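Local coordinates for protein putative modification methylase (PDB 2ZIE) that probably transfers a methyl group from S-adenosyl-L-methionine to the N4 amino group of cytosine in DNA, as part of a restriction system, at residues V238-F243 and L261-V266; D28-L33 and W80-R85; T246-I251 and K274-R279. All coordinates share one frame; numbering follows the deposited sequence.

Contact 1: V238-F243 and L261-V266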
ATOM      1  N   VAL A 238     -19.024   6.203  19.957  1.00 23.77           N
ATOM      2  CA  VAL A 238     -19.512   6.973  18.823  1.00 22.59           C
ATOM      3  C   VAL A 238     -18.707   6.622  17.570  1.00 21.93           C
ATOM      4  O   VAL A 238     -17.490   6.781  17.552  1.00 21.63           O
ATOM      5  CB  VAL A 238     -19.367   8.479  19.084  1.00 23.92           C
ATOM      6  CG1 VAL A 238     -19.676   9.266  17.803  1.00 26.41           C
ATOM      7  CG2 VAL A 238     -20.295   8.897  20.207  1.00 22.09           C
ATOM      8  N   VAL A 239     -19.390   6.132  16.539  1.00 21.33           N
ATOM      9  CA  VAL A 239     -18.742   5.771  15.275  1.00 21.38           C
ATOM     10  C   VAL A 239     -19.220   6.720  14.172  1.00 22.26           C
ATOM     11  O   VAL A 239     -20.403   6.781  13.844  1.00 21.24           O
ATOM     12  CB  VAL A 239     -19.052   4.303  14.882  1.00 21.04           C
ATOM     13  CG1 VAL A 239     -18.352   3.940  13.573  1.00 17.73           C
ATOM     14  CG2 VAL A 239     -18.591   3.378  15.992  1.00 20.31           C
ATOM     15  N   LEU A 240     -18.278   7.462  13.610  1.00 24.22           N
ATOM     16  CA  LEU A 240     -18.557   8.444  12.572  1.00 25.38           C
ATOM     17  C   LEU A 240     -18.102   8.048  11.168  1.00 26.70           C
ATOM     18  O   LEU A 240     -17.055   7.426  11.003  1.00 26.74           O
ATOM     19  CB  LEU A 240     -17.882   9.765  12.953  1.00 25.21           C
ATOM     20  CG  LEU A 240     -17.675  10.821  11.865  1.00 24.64           C
ATOM     21  CD1 LEU A 240     -19.016  11.419  11.473  1.00 25.32           C
ATOM     22  CD2 LEU A 240     -16.732  11.906  12.373  1.00 23.40           C
ATOM     23  N   ASP A 241     -18.903   8.419  10.168  1.00 28.31           N
ATOM     24  CA  ASP A 241     -18.583   8.189   8.757  1.00 29.68           C
ATOM     25  C   ASP A 241     -18.924   9.474   7.980  1.00 31.11           C
ATOM     26  O   ASP A 241     -20.077   9.702   7.620  1.00 32.09           O
ATOM     27  CB  ASP A 241     -19.380   7.020   8.173  1.00 28.23           C
ATOM     28  CG  ASP A 241     -19.009   6.743   6.719  1.00 29.25           C
ATOM     29  OD1 ASP A 241     -18.234   7.538   6.143  1.00 27.31           O
ATOM     30  OD2 ASP A 241     -19.488   5.741   6.150  1.00 27.33           O
ATOM     31  N   PRO A 242     -17.911  10.320   7.713  1.00 31.65           N
ATOM     32  CA  PRO A 242     -17.968  11.603   7.004  1.00 31.19           C
ATOM     33  C   PRO A 242     -18.578  11.568   5.605  1.00 31.31           C
ATOM     34  O   PRO A 242     -19.010  12.596   5.090  1.00 32.78           O
ATOM     35  CB  PRO A 242     -16.505  12.028   6.941  1.00 31.73           C
ATOM     36  CG  PRO A 242     -15.896  11.362   8.073  1.00 32.58           C
ATOM     37  CD  PRO A 242     -16.516  10.004   8.050  1.00 32.67           C
ATOM     38  N   PHE A 243     -18.585  10.394   4.984  1.00 29.91           N
ATOM     39  CA  PHE A 243     -19.128  10.234   3.640  1.00 27.50           C
ATOM     40  C   PHE A 243     -20.094   9.076   3.675  1.00 26.61           C
ATOM     41  O   PHE A 243     -19.993   8.151   2.888  1.00 27.73           O
ATOM     42  CB  PHE A 243     -17.996   9.943   2.656  1.00 28.10           C
ATOM     43  CG  PHE A 243     -16.880  10.962   2.694  1.00 28.72           C
ATOM     44  CD1 PHE A 243     -15.697  10.697   3.375  1.00 28.63           C
ATOM     45  CD2 PHE A 243     -17.015  12.186   2.050  1.00 28.62           C
ATOM     46  CE1 PHE A 243     -14.670  11.634   3.409  1.00 27.91           C
ATOM     47  CE2 PHE A 243     -15.992  13.128   2.081  1.00 27.74           C
ATOM     48  CZ  PHE A 243     -14.819  12.851   2.760  1.00 27.99           C
ATOM     49  N   LEU A 261     -23.068   8.074  13.743  1.00 30.07           N
ATOM     50  CA  LEU A 261     -23.018   9.481  13.403  1.00 30.25           C
ATOM     51  C   LEU A 261     -22.485   9.589  11.975  1.00 31.58           C
ATOM     52  O   LEU A 261     -21.390   9.126  11.678  1.00 32.50           O
ATOM     53  CB  LEU A 261     -22.099  10.243  14.351  1.00 28.47           C
ATOM     54  CG  LEU A 261     -21.948  11.730  14.001  1.00 29.72           C
ATOM     55  CD1 LEU A 261     -23.307  12.401  14.097  1.00 27.92           C
ATOM     56  CD2 LEU A 261     -20.952  12.403  14.926  1.00 28.54           C
ATOM     57  N   GLY A 262     -23.262  10.195  11.089  1.00 32.42           N
ATOM     58  CA  GLY A 262     -22.814  10.319   9.718  1.00 34.50           C
ATOM     59  C   GLY A 262     -22.954  11.706   9.119  1.00 35.91           C
ATOM     60  O   GLY A 262     -23.521  12.620   9.717  1.00 34.68           O
ATOM     61  N   VAL A 263     -22.405  11.857   7.924  1.00 37.92           N
ATOM     62  CA  VAL A 263     -22.470  13.110   7.198  1.00 40.32           C
ATOM     63  C   VAL A 263     -22.541  12.693   5.751  1.00 42.20           C
ATOM     64  O   VAL A 263     -21.695  11.930   5.291  1.00 41.93           O
ATOM     65  CB  VAL A 263     -21.207  13.970   7.410  1.00 39.98           C
ATOM     66  CG1 VAL A 263     -21.296  15.238   6.578  1.00 41.02           C
ATOM     67  CG2 VAL A 263     -21.055  14.320   8.876  1.00 40.68           C
ATOM     68  N   GLU A 264     -23.568  13.161   5.051  1.00 44.97           N
ATOM     69  CA  GLU A 264     -23.745  12.846   3.640  1.00 47.68           C
ATOM     70  C   GLU A 264     -24.060  14.126   2.877  1.00 49.81           C
ATOM     71  O   GLU A 264     -24.942  14.895   3.267  1.00 51.10           O
ATOM     72  CB  GLU A 264     -24.880  11.850   3.445  1.00 48.35           C
ATOM     73  CG  GLU A 264     -24.559  10.746   2.448  1.00 51.90           C
ATOM     74  CD  GLU A 264     -23.749  11.228   1.246  1.00 53.55           C
ATOM     75  OE1 GLU A 264     -22.550  11.558   1.415  1.00 53.62           O
ATOM     76  OE2 GLU A 264     -24.315  11.271   0.130  1.00 53.26           O
ATOM     77  N   LEU A 265     -23.338  14.346   1.785  1.00 51.14           N
ATOM     78  CA  LEU A 265     -23.517  15.542   0.976  1.00 51.72           C
ATOM     79  C   LEU A 265     -24.799  15.582   0.149  1.00 51.62           C
ATOM     80  O   LEU A 265     -25.418  16.635   0.028  1.00 52.60           O
ATOM     81  CB  LEU A 265     -22.305  15.728   0.063  1.00 52.43           C
ATOM     82  CG  LEU A 265     -22.374  16.830  -0.995  1.00 53.33           C
ATOM     83  CD1 LEU A 265     -20.971  17.233  -1.413  1.00 54.24           C
ATOM     84  CD2 LEU A 265     -23.166  16.340  -2.190  1.00 53.55           C
ATOM     85  N   VAL A 266     -25.199  14.447  -0.415  1.00 50.80           N
ATOM     86  CA  VAL A 266     -26.400  14.394  -1.241  1.00 50.72           C
ATOM     87  C   VAL A 266     -27.646  14.032  -0.454  1.00 52.08           C
ATOM     88  O   VAL A 266     -27.832  12.877  -0.068  1.00 53.05           O
ATOM     89  CB  VAL A 266     -26.258  13.369  -2.384  1.00 49.95           C
ATOM     90  CG1 VAL A 266     -27.535  13.318  -3.204  1.00 49.44           C
ATOM     91  CG2 VAL A 266     -25.079  13.725  -3.254  1.00 48.85           C
TER
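The beta-alpha-beta unit that carries the glycine-rich cofactor motif of the AdoMet-dependent methyltransferases (strand 238-241, helix 248-255, strand 259-264) pairs L240 with L261 and D241 with G262, in parallel. L261 is held through both of its peptide groups: its N binds V239 O at 3.0 Å, and its O accepts D241 N at 3.0 Å. A CA-H...O contact from L240 CA, 3.0 Å away, reaches that same L261 O. V263 N then binds D241 O at 3.2 Å, and the pairing stops as the chain turns at P242. On one face L240 CG stands anti to the backbone N (chi1 162°), which carries CD1 to 3.9 Å from L261 CG. On the other face D241 OD1 closes an Asx turn by accepting F243 N at 3.1 Å, from 45° above the carboxylate plane. T46 OG1 bonds to the same oxygen, and T249 OG1 to D241 OD2. Both oxygens of this buried carboxylate are therefore satisfied, which fixes its rotation next to the strand end where E264 binds S-adenosyl-L-methionine; the three donors probably also stabilise its negative charge.

Contact 2: D28-L33 and W80-R85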
ATOM      1  N   ASP A  28     -21.905  19.544   3.838  1.00 50.50           N
ATOM      2  CA  ASP A  28     -20.504  19.382   3.485  1.00 52.40           C
ATOM      3  C   ASP A  28     -19.726  18.870   4.683  1.00 53.63           C
ATOM      4  O   ASP A  28     -19.682  19.518   5.734  1.00 53.18           O
ATOM      5  CB  ASP A  28     -19.898  20.704   3.036  1.00 53.30           C
ATOM      6  CG  ASP A  28     -18.408  20.596   2.795  1.00 55.59           C
ATOM      7  OD1 ASP A  28     -18.008  19.851   1.873  1.00 56.71           O
ATOM      8  OD2 ASP A  28     -17.634  21.245   3.530  1.00 56.19           O
ATOM      9  N   ALA A  29     -19.107  17.707   4.503  1.00 54.15           N
ATOM     10  CA  ALA A  29     -18.324  17.055   5.544  1.00 53.82           C
ATOM     11  C   ALA A  29     -17.458  18.033   6.327  1.00 53.92           C
ATOM     12  O   ALA A  29     -17.612  18.180   7.539  1.00 52.42           O
ATOM     13  CB  ALA A  29     -17.453  15.968   4.920  1.00 53.78           C
ATOM     14  N   ARG A  30     -16.548  18.698   5.627  1.00 55.13           N
ATOM     15  CA  ARG A  30     -15.641  19.652   6.255  1.00 56.88           C
ATOM     16  C   ARG A  30     -16.323  20.621   7.213  1.00 56.70           C
ATOM     17  O   ARG A  30     -15.933  20.746   8.374  1.00 55.98           O
ATOM     18  CB  ARG A  30     -14.891  20.442   5.182  1.00 58.62           C
ATOM     19  CG  ARG A  30     -14.145  21.663   5.703  1.00 61.52           C
ATOM     20  CD  ARG A  30     -13.168  21.282   6.794  1.00 64.06           C
ATOM     21  NE  ARG A  30     -12.401  22.422   7.290  1.00 67.17           N
ATOM     22  CZ  ARG A  30     -12.934  23.524   7.814  1.00 68.23           C
ATOM     23  NH1 ARG A  30     -14.251  23.655   7.915  1.00 68.88           N
ATOM     24  NH2 ARG A  30     -12.144  24.494   8.249  1.00 67.76           N
ATOM     25  N   GLU A  31     -17.350  21.302   6.725  1.00 56.98           N
ATOM     26  CA  GLU A  31     -18.054  22.276   7.541  1.00 57.42           C
ATOM     27  C   GLU A  31     -18.863  21.663   8.679  1.00 54.85           C
ATOM     28  O   GLU A  31     -18.916  22.226   9.770  1.00 54.56           O
ATOM     29  CB  GLU A  31     -18.947  23.147   6.651  1.00 61.12           C
ATOM     30  CG  GLU A  31     -18.223  23.730   5.427  1.00 66.83           C
ATOM     31  CD  GLU A  31     -16.950  24.515   5.773  1.00 69.83           C
ATOM     32  OE1 GLU A  31     -16.240  24.932   4.830  1.00 71.29           O
ATOM     33  OE2 GLU A  31     -16.659  24.720   6.973  1.00 71.81           O
ATOM     34  N   VAL A  32     -19.490  20.518   8.433  1.00 51.88           N
ATOM     35  CA  VAL A  32     -20.274  19.849   9.467  1.00 48.92           C
ATOM     36  C   VAL A  32     -19.361  19.368  10.600  1.00 47.80           C
ATOM     37  O   VAL A  32     -19.630  19.608  11.778  1.00 48.13           O
ATOM     38  CB  VAL A  32     -21.033  18.638   8.896  1.00 48.23           C
ATOM     39  CG1 VAL A  32     -21.813  17.937   9.994  1.00 47.25           C
ATOM     40  CG2 VAL A  32     -21.962  19.094   7.796  1.00 47.55           C
ATOM     41  N   LEU A  33     -18.272  18.697  10.246  1.00 45.00           N
ATOM     42  CA  LEU A  33     -17.353  18.206  11.258  1.00 43.50           C
ATOM     43  C   LEU A  33     -16.741  19.356  12.041  1.00 44.18           C
ATOM     44  O   LEU A  33     -16.397  19.205  13.220  1.00 44.23           O
ATOM     45  CB  LEU A  33     -16.244  17.364  10.623  1.00 41.16           C
ATOM     46  CG  LEU A  33     -16.659  16.049   9.961  1.00 37.89           C
ATOM     47  CD1 LEU A  33     -15.408  15.235   9.691  1.00 36.00           C
ATOM     48  CD2 LEU A  33     -17.620  15.278  10.854  1.00 36.94           C
ATOM     49  N   TRP A  80      -9.985  15.039   6.910  1.00 30.25           N
ATOM     50  CA  TRP A  80      -9.160  14.248   7.822  1.00 29.25           C
ATOM     51  C   TRP A  80      -8.757  15.098   9.017  1.00 30.11           C
ATOM     52  O   TRP A  80      -8.801  14.638  10.157  1.00 30.56           O
ATOM     53  CB  TRP A  80      -7.886  13.732   7.130  1.00 24.33           C
ATOM     54  CG  TRP A  80      -8.078  12.882   5.886  1.00 20.56           C
ATOM     55  CD1 TRP A  80      -7.206  12.776   4.841  1.00 19.43           C
ATOM     56  CD2 TRP A  80      -9.194  12.034   5.559  1.00 17.94           C
ATOM     57  NE1 TRP A  80      -7.704  11.922   3.885  1.00 18.22           N
ATOM     58  CE2 TRP A  80      -8.919  11.451   4.297  1.00 16.88           C
ATOM     59  CE3 TRP A  80     -10.393  11.711   6.205  1.00 16.66           C
ATOM     60  CZ2 TRP A  80      -9.795  10.568   3.671  1.00 17.10           C
ATOM     61  CZ3 TRP A  80     -11.271  10.828   5.578  1.00 19.85           C
ATOM     62  CH2 TRP A  80     -10.963  10.267   4.319  1.00 20.79           C
ATOM     63  N   ARG A  81      -8.361  16.339   8.741  1.00 32.49           N
ATOM     64  CA  ARG A  81      -7.931  17.279   9.778  1.00 32.43           C
ATOM     65  C   ARG A  81      -9.037  17.521  10.801  1.00 31.05           C
ATOM     66  O   ARG A  81      -8.767  17.637  11.994  1.00 30.22           O
ATOM     67  CB  ARG A  81      -7.478  18.597   9.142  1.00 33.20           C
ATOM     68  CG  ARG A  81      -7.174  19.710  10.136  1.00 38.70           C
ATOM     69  CD  ARG A  81      -6.088  20.620   9.601  1.00 40.99           C
ATOM     70  NE  ARG A  81      -6.226  20.785   8.160  1.00 47.03           N
ATOM     71  CZ  ARG A  81      -5.203  20.889   7.315  1.00 49.12           C
ATOM     72  NH1 ARG A  81      -3.955  20.854   7.776  1.00 50.74           N
ATOM     73  NH2 ARG A  81      -5.427  20.994   6.008  1.00 47.69           N
ATOM     74  N   GLU A  82     -10.280  17.597  10.346  1.00 30.32           N
ATOM     75  CA  GLU A  82     -11.362  17.778  11.291  1.00 31.11           C
ATOM     76  C   GLU A  82     -11.521  16.471  12.070  1.00 29.91           C
ATOM     77  O   GLU A  82     -11.733  16.487  13.280  1.00 29.99           O
ATOM     78  CB  GLU A  82     -12.658  18.164  10.578  1.00 34.26           C
ATOM     79  CG  GLU A  82     -12.707  19.633  10.133  1.00 39.30           C
ATOM     80  CD  GLU A  82     -12.387  20.612  11.267  1.00 42.85           C
ATOM     81  OE1 GLU A  82     -11.281  21.204  11.255  1.00 44.24           O
ATOM     82  OE2 GLU A  82     -13.231  20.784  12.174  1.00 43.87           O
ATOM     83  N   VAL A  83     -11.397  15.341  11.375  1.00 28.29           N
ATOM     84  CA  VAL A  83     -11.479  14.027  12.010  1.00 24.88           C
ATOM     85  C   VAL A  83     -10.402  13.900  13.098  1.00 24.36           C
ATOM     86  O   VAL A  83     -10.666  13.397  14.182  1.00 24.42           O
ATOM     87  CB  VAL A  83     -11.321  12.894  10.961  1.00 24.59           C
ATOM     88  CG1 VAL A  83     -10.977  11.562  11.638  1.00 21.62           C
ATOM     89  CG2 VAL A  83     -12.613  12.760  10.171  1.00 22.02           C
ATOM     90  N   PHE A  84      -9.193  14.370  12.822  1.00 23.78           N
ATOM     91  CA  PHE A  84      -8.144  14.301  13.827  1.00 26.88           C
ATOM     92  C   PHE A  84      -8.549  15.043  15.098  1.00 28.60           C
ATOM     93  O   PHE A  84      -8.276  14.597  16.207  1.00 29.52           O
ATOM     94  CB  PHE A  84      -6.840  14.889  13.289  1.00 26.53           C
ATOM     95  CG  PHE A  84      -5.671  14.749  14.238  1.00 26.36           C
ATOM     96  CD1 PHE A  84      -5.471  15.670  15.264  1.00 25.65           C
ATOM     97  CD2 PHE A  84      -4.777  13.686  14.107  1.00 26.06           C
ATOM     98  CE1 PHE A  84      -4.392  15.538  16.154  1.00 25.74           C
ATOM     99  CE2 PHE A  84      -3.688  13.539  14.992  1.00 27.23           C
ATOM    100  CZ  PHE A  84      -3.497  14.471  16.019  1.00 25.76           C
ATOM    101  N   ARG A  85      -9.214  16.178  14.928  1.00 30.42           N
ATOM    102  CA  ARG A  85      -9.648  16.977  16.063  1.00 31.45           C
ATOM    103  C   ARG A  85     -10.758  16.342  16.889  1.00 31.64           C
ATOM    104  O   ARG A  85     -10.647  16.278  18.109  1.00 31.94           O
ATOM    105  CB  ARG A  85     -10.094  18.368  15.587  1.00 32.53           C
ATOM    106  CG  ARG A  85     -10.621  19.304  16.683  1.00 31.07           C
ATOM    107  CD  ARG A  85     -11.034  20.659  16.097  1.00 31.54           C
ATOM    108  NE  ARG A  85     -12.173  20.561  15.186  1.00 29.92           N
ATOM    109  CZ  ARG A  85     -13.435  20.413  15.578  1.00 29.66           C
ATOM    110  NH1 ARG A  85     -13.732  20.357  16.870  1.00 29.40           N
ATOM    111  NH2 ARG A  85     -14.401  20.285  14.678  1.00 28.57           N
TER
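L33 and E82 meet where helix 29-34 runs beside helix 64-86, their short segments crossing at 21°. D28, which binds S-adenosyl-L-methionine as A29 does, caps the N-terminus of helix 29-34 by accepting E31 N. The side chains of L33 and E82 slide past each other in opposite directions, with L33 CB 3.7 Å from E82 CB. L33 CG lies anti to the carbonyl carbon, a rotation that brings CD1 to V83 CG2 at 3.8 Å, where the two apolar groups lie side by side and point the same way. Beside this apolar patch, E82 bends at its second torsion (chi2 -52°) and leads its carboxylate between two arginines that use it quite differently. R85, one turn on in the same helix, comes side-on and gives two of its nitrogens to one oxygen: NH2 reaches E82 OE2 at 2.8 Å, nearly along the C-O axis, and NE reaches E82 OE2 at 3.2 Å from above the carboxylate plane. Across the contact R85 NH2 also comes within 2.7 Å of L33 O, near the guanidinium plane, but at an angle too poor for a hydrogen bond. R85 NH1 has a further partner in F36 O. R30 instead lays its aliphatic part across the glutamate, CD 3.8 Å from E82 CG. E82 OE1 hovers over one face of the R30 guanidinium, 4.3 Å from NE, so charge alone attracts them; the R30 salt bridge goes to E31 of its own helix. The contact thus joins an apolar seam to a carboxylate whose negative charge is probably stabilised by both arginines.

Contact 3: T246-I251 and K274-R279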
ATOM      1  N   THR A 246     -25.127   5.514   1.586  1.00 32.08           N
ATOM      2  CA  THR A 246     -26.381   4.905   2.004  1.00 32.57           C
ATOM      3  C   THR A 246     -26.278   4.401   3.443  1.00 32.47           C
ATOM      4  O   THR A 246     -27.058   3.555   3.874  1.00 32.71           O
ATOM      5  CB  THR A 246     -26.786   3.739   1.077  1.00 34.10           C
ATOM      6  OG1 THR A 246     -25.821   2.685   1.163  1.00 36.15           O
ATOM      7  CG2 THR A 246     -26.865   4.219  -0.358  1.00 35.72           C
ATOM      8  N   GLY A 247     -25.283   4.919   4.163  1.00 32.31           N
ATOM      9  CA  GLY A 247     -25.082   4.585   5.565  1.00 32.33           C
ATOM     10  C   GLY A 247     -24.706   3.178   6.001  1.00 31.50           C
ATOM     11  O   GLY A 247     -25.118   2.731   7.073  1.00 33.29           O
ATOM     12  N   THR A 248     -23.916   2.474   5.205  1.00 29.30           N
ATOM     13  CA  THR A 248     -23.531   1.131   5.589  1.00 27.94           C
ATOM     14  C   THR A 248     -22.712   1.124   6.897  1.00 26.82           C
ATOM     15  O   THR A 248     -22.860   0.216   7.710  1.00 26.38           O
ATOM     16  CB  THR A 248     -22.816   0.412   4.406  1.00 27.21           C
ATOM     17  OG1 THR A 248     -21.773  -0.437   4.896  1.00 28.36           O
ATOM     18  CG2 THR A 248     -22.281   1.423   3.417  1.00 29.86           C
ATOM     19  N   THR A 249     -21.893   2.150   7.126  1.00 25.55           N
ATOM     20  CA  THR A 249     -21.110   2.242   8.362  1.00 23.95           C
ATOM     21  C   THR A 249     -22.007   2.532   9.572  1.00 24.27           C
ATOM     22  O   THR A 249     -21.761   2.040  10.676  1.00 23.34           O
ATOM     23  CB  THR A 249     -20.049   3.356   8.285  1.00 23.21           C
ATOM     24  OG1 THR A 249     -19.029   2.979   7.363  1.00 27.49           O
ATOM     25  CG2 THR A 249     -19.402   3.581   9.636  1.00 22.96           C
ATOM     26  N   LEU A 250     -23.041   3.338   9.355  1.00 24.40           N
ATOM     27  CA  LEU A 250     -23.978   3.708  10.410  1.00 25.19           C
ATOM     28  C   LEU A 250     -24.774   2.487  10.844  1.00 26.06           C
ATOM     29  O   LEU A 250     -25.021   2.267  12.037  1.00 26.95           O
ATOM     30  CB  LEU A 250     -24.943   4.776   9.898  1.00 24.65           C
ATOM     31  CG  LEU A 250     -24.309   5.996   9.237  1.00 25.48           C
ATOM     32  CD1 LEU A 250     -25.386   6.965   8.767  1.00 26.13           C
ATOM     33  CD2 LEU A 250     -23.382   6.670  10.233  1.00 27.93           C
ATOM     34  N   ILE A 251     -25.180   1.693   9.867  1.00 25.77           N
ATOM     35  CA  ILE A 251     -25.951   0.502  10.149  1.00 25.71           C
ATOM     36  C   ILE A 251     -25.105  -0.464  10.958  1.00 25.76           C
ATOM     37  O   ILE A 251     -25.578  -1.073  11.907  1.00 26.87           O
ATOM     38  CB  ILE A 251     -26.383  -0.188   8.835  1.00 26.28           C
ATOM     39  CG1 ILE A 251     -27.336   0.723   8.068  1.00 27.33           C
ATOM     40  CG2 ILE A 251     -27.006  -1.549   9.127  1.00 23.95           C
ATOM     41  CD1 ILE A 251     -27.654   0.235   6.660  1.00 28.68           C
ATOM     42  N   LYS A 274     -31.567   6.590   5.505  1.00 54.08           N
ATOM     43  CA  LYS A 274     -32.575   6.529   6.557  1.00 54.72           C
ATOM     44  C   LYS A 274     -33.471   5.319   6.337  1.00 53.98           C
ATOM     45  O   LYS A 274     -33.872   4.628   7.282  1.00 52.99           O
ATOM     46  CB  LYS A 274     -33.413   7.814   6.556  1.00 56.47           C
ATOM     47  CG  LYS A 274     -34.535   7.830   7.592  1.00 59.52           C
ATOM     48  CD  LYS A 274     -34.869   9.253   8.055  1.00 62.85           C
ATOM     49  CE  LYS A 274     -35.452  10.139   6.949  1.00 64.73           C
ATOM     50  NZ  LYS A 274     -36.877   9.827   6.613  1.00 66.31           N
ATOM     51  N   GLU A 275     -33.756   5.059   5.069  1.00 53.29           N
ATOM     52  CA  GLU A 275     -34.614   3.955   4.689  1.00 53.05           C
ATOM     53  C   GLU A 275     -33.980   2.592   4.882  1.00 51.14           C
ATOM     54  O   GLU A 275     -34.619   1.684   5.426  1.00 50.13           O
ATOM     55  CB  GLU A 275     -35.056   4.125   3.239  1.00 56.51           C
ATOM     56  CG  GLU A 275     -35.715   5.467   2.981  1.00 60.17           C
ATOM     57  CD  GLU A 275     -36.539   5.475   1.717  1.00 62.44           C
ATOM     58  OE1 GLU A 275     -37.085   6.549   1.374  1.00 64.02           O
ATOM     59  OE2 GLU A 275     -36.643   4.407   1.074  1.00 63.13           O
ATOM     60  N   ARG A 276     -32.738   2.431   4.428  1.00 49.09           N
ATOM     61  CA  ARG A 276     -32.081   1.145   4.598  1.00 46.68           C
ATOM     62  C   ARG A 276     -31.847   0.913   6.075  1.00 46.23           C
ATOM     63  O   ARG A 276     -31.951  -0.218   6.558  1.00 46.61           O
ATOM     64  CB  ARG A 276     -30.737   1.061   3.861  1.00 45.23           C
ATOM     65  CG  ARG A 276     -29.999  -0.235   4.242  1.00 43.53           C
ATOM     66  CD  ARG A 276     -28.951  -0.716   3.257  1.00 40.97           C
ATOM     67  NE  ARG A 276     -27.769   0.137   3.200  1.00 37.46           N
ATOM     68  CZ  ARG A 276     -26.529  -0.332   3.177  1.00 34.68           C
ATOM     69  NH1 ARG A 276     -25.510   0.503   3.116  1.00 36.57           N
ATOM     70  NH2 ARG A 276     -26.308  -1.636   3.238  1.00 33.27           N
ATOM     71  N   PHE A 277     -31.532   1.989   6.788  1.00 45.92           N
ATOM     72  CA  PHE A 277     -31.278   1.901   8.216  1.00 46.89           C
ATOM     73  C   PHE A 277     -32.467   1.212   8.852  1.00 47.05           C
ATOM     74  O   PHE A 277     -32.322   0.200   9.533  1.00 46.80           O
ATOM     75  CB  PHE A 277     -31.119   3.294   8.824  1.00 47.62           C
ATOM     76  CG  PHE A 277     -30.553   3.283  10.218  1.00 47.61           C
ATOM     77  CD1 PHE A 277     -29.183   3.391  10.427  1.00 48.75           C
ATOM     78  CD2 PHE A 277     -31.386   3.148  11.321  1.00 46.74           C
ATOM     79  CE1 PHE A 277     -28.653   3.366  11.715  1.00 47.84           C
ATOM     80  CE2 PHE A 277     -30.866   3.121  12.611  1.00 46.23           C
ATOM     81  CZ  PHE A 277     -29.500   3.230  12.808  1.00 46.95           C
ATOM     82  N   ALA A 278     -33.648   1.769   8.606  1.00 47.65           N
ATOM     83  CA  ALA A 278     -34.889   1.233   9.143  1.00 47.49           C
ATOM     84  C   ALA A 278     -35.066  -0.276   8.916  1.00 46.79           C
ATOM     85  O   ALA A 278     -35.575  -0.978   9.789  1.00 46.10           O
ATOM     86  CB  ALA A 278     -36.056   1.998   8.556  1.00 47.67           C
ATOM     87  N   ARG A 279     -34.645  -0.768   7.753  1.00 46.88           N
ATOM     88  CA  ARG A 279     -34.756  -2.192   7.430  1.00 48.04           C
ATOM     89  C   ARG A 279     -33.682  -3.025   8.130  1.00 48.67           C
ATOM     90  O   ARG A 279     -33.972  -4.046   8.764  1.00 48.51           O
ATOM     91  CB  ARG A 279     -34.619  -2.422   5.918  1.00 48.42           C
ATOM     92  CG  ARG A 279     -35.721  -1.837   5.047  1.00 50.03           C
ATOM     93  CD  ARG A 279     -35.648  -2.416   3.626  1.00 49.61           C
ATOM     94  NE  ARG A 279     -34.445  -2.000   2.909  1.00 49.20           N
ATOM     95  CZ  ARG A 279     -34.262  -0.780   2.414  1.00 50.40           C
ATOM     96  NH1 ARG A 279     -33.137  -0.471   1.777  1.00 49.36           N
ATOM     97  NH2 ARG A 279     -35.217   0.131   2.546  1.00 50.87           N
TER
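I251 and F277 form part of the tightly packed, buried half of the contact between helices 248-255 and 267-280. F277 CG stands anti to its backbone nitrogen (chi1 -167°), swinging the ring back toward the partner helix, where CD1 lies 4.0 Å from I251 CG1. The edge of the same ring meets the backbone of the preceding residue, CE1 being 3.8 Å from L250 O. I251 also packs closely against the shaft of R276, crossing it at about a right angle with CD1 3.4 Å from R276 CG and over one face of the guanidinium. The looser side is the guanidinium end, where both R276 and T246 are partly exposed and a single weak hydrogen bond joins them, from R276 NH1 to T246 OG1 at 2.9 Å. The methyl group of T248 sits at the guanidinium edge, CG2 3.4 Å from R276 NH1. T246 and T248 bind S-adenosyl-L-methionine, so the guanidinium packs against two ligand-binding residues. A leucine in place of R276 removes the guanidinium, which would probably leave I251 CD1 without the flat group it lies over and T246 OG1 without its weak donor. On the sheet side F277 and L250 rest on L286 of strand 286-289, and F277 also meets the ring of H22. Helix 222-232 is a separate neighbour, with I251 touching L222 and T248 touching A225.

Overall arrangement
The three contacts show how a Rossmann-like methyltransferase builds its cofactor site around the strands of one sheet. Contact 1 lies in the sheet, and the other two flank it on opposite faces: contact 2, its centre about 10 Å from that of contact 1, through L33 against L240, and contact 3, with centres about 11 Å apart, through T249 against D241. Contacts 2 and 3 have centres about 21 Å apart and nearest atoms about 10 Å apart, and do not touch. Along the chain contact 2 closes first; contacts 1 and 3 then interleave, because helix 248-255 connects strands 238-241 and 259-264. Residues that bind S-adenosyl-L-methionine occur in all three, so distant segments converge on one site.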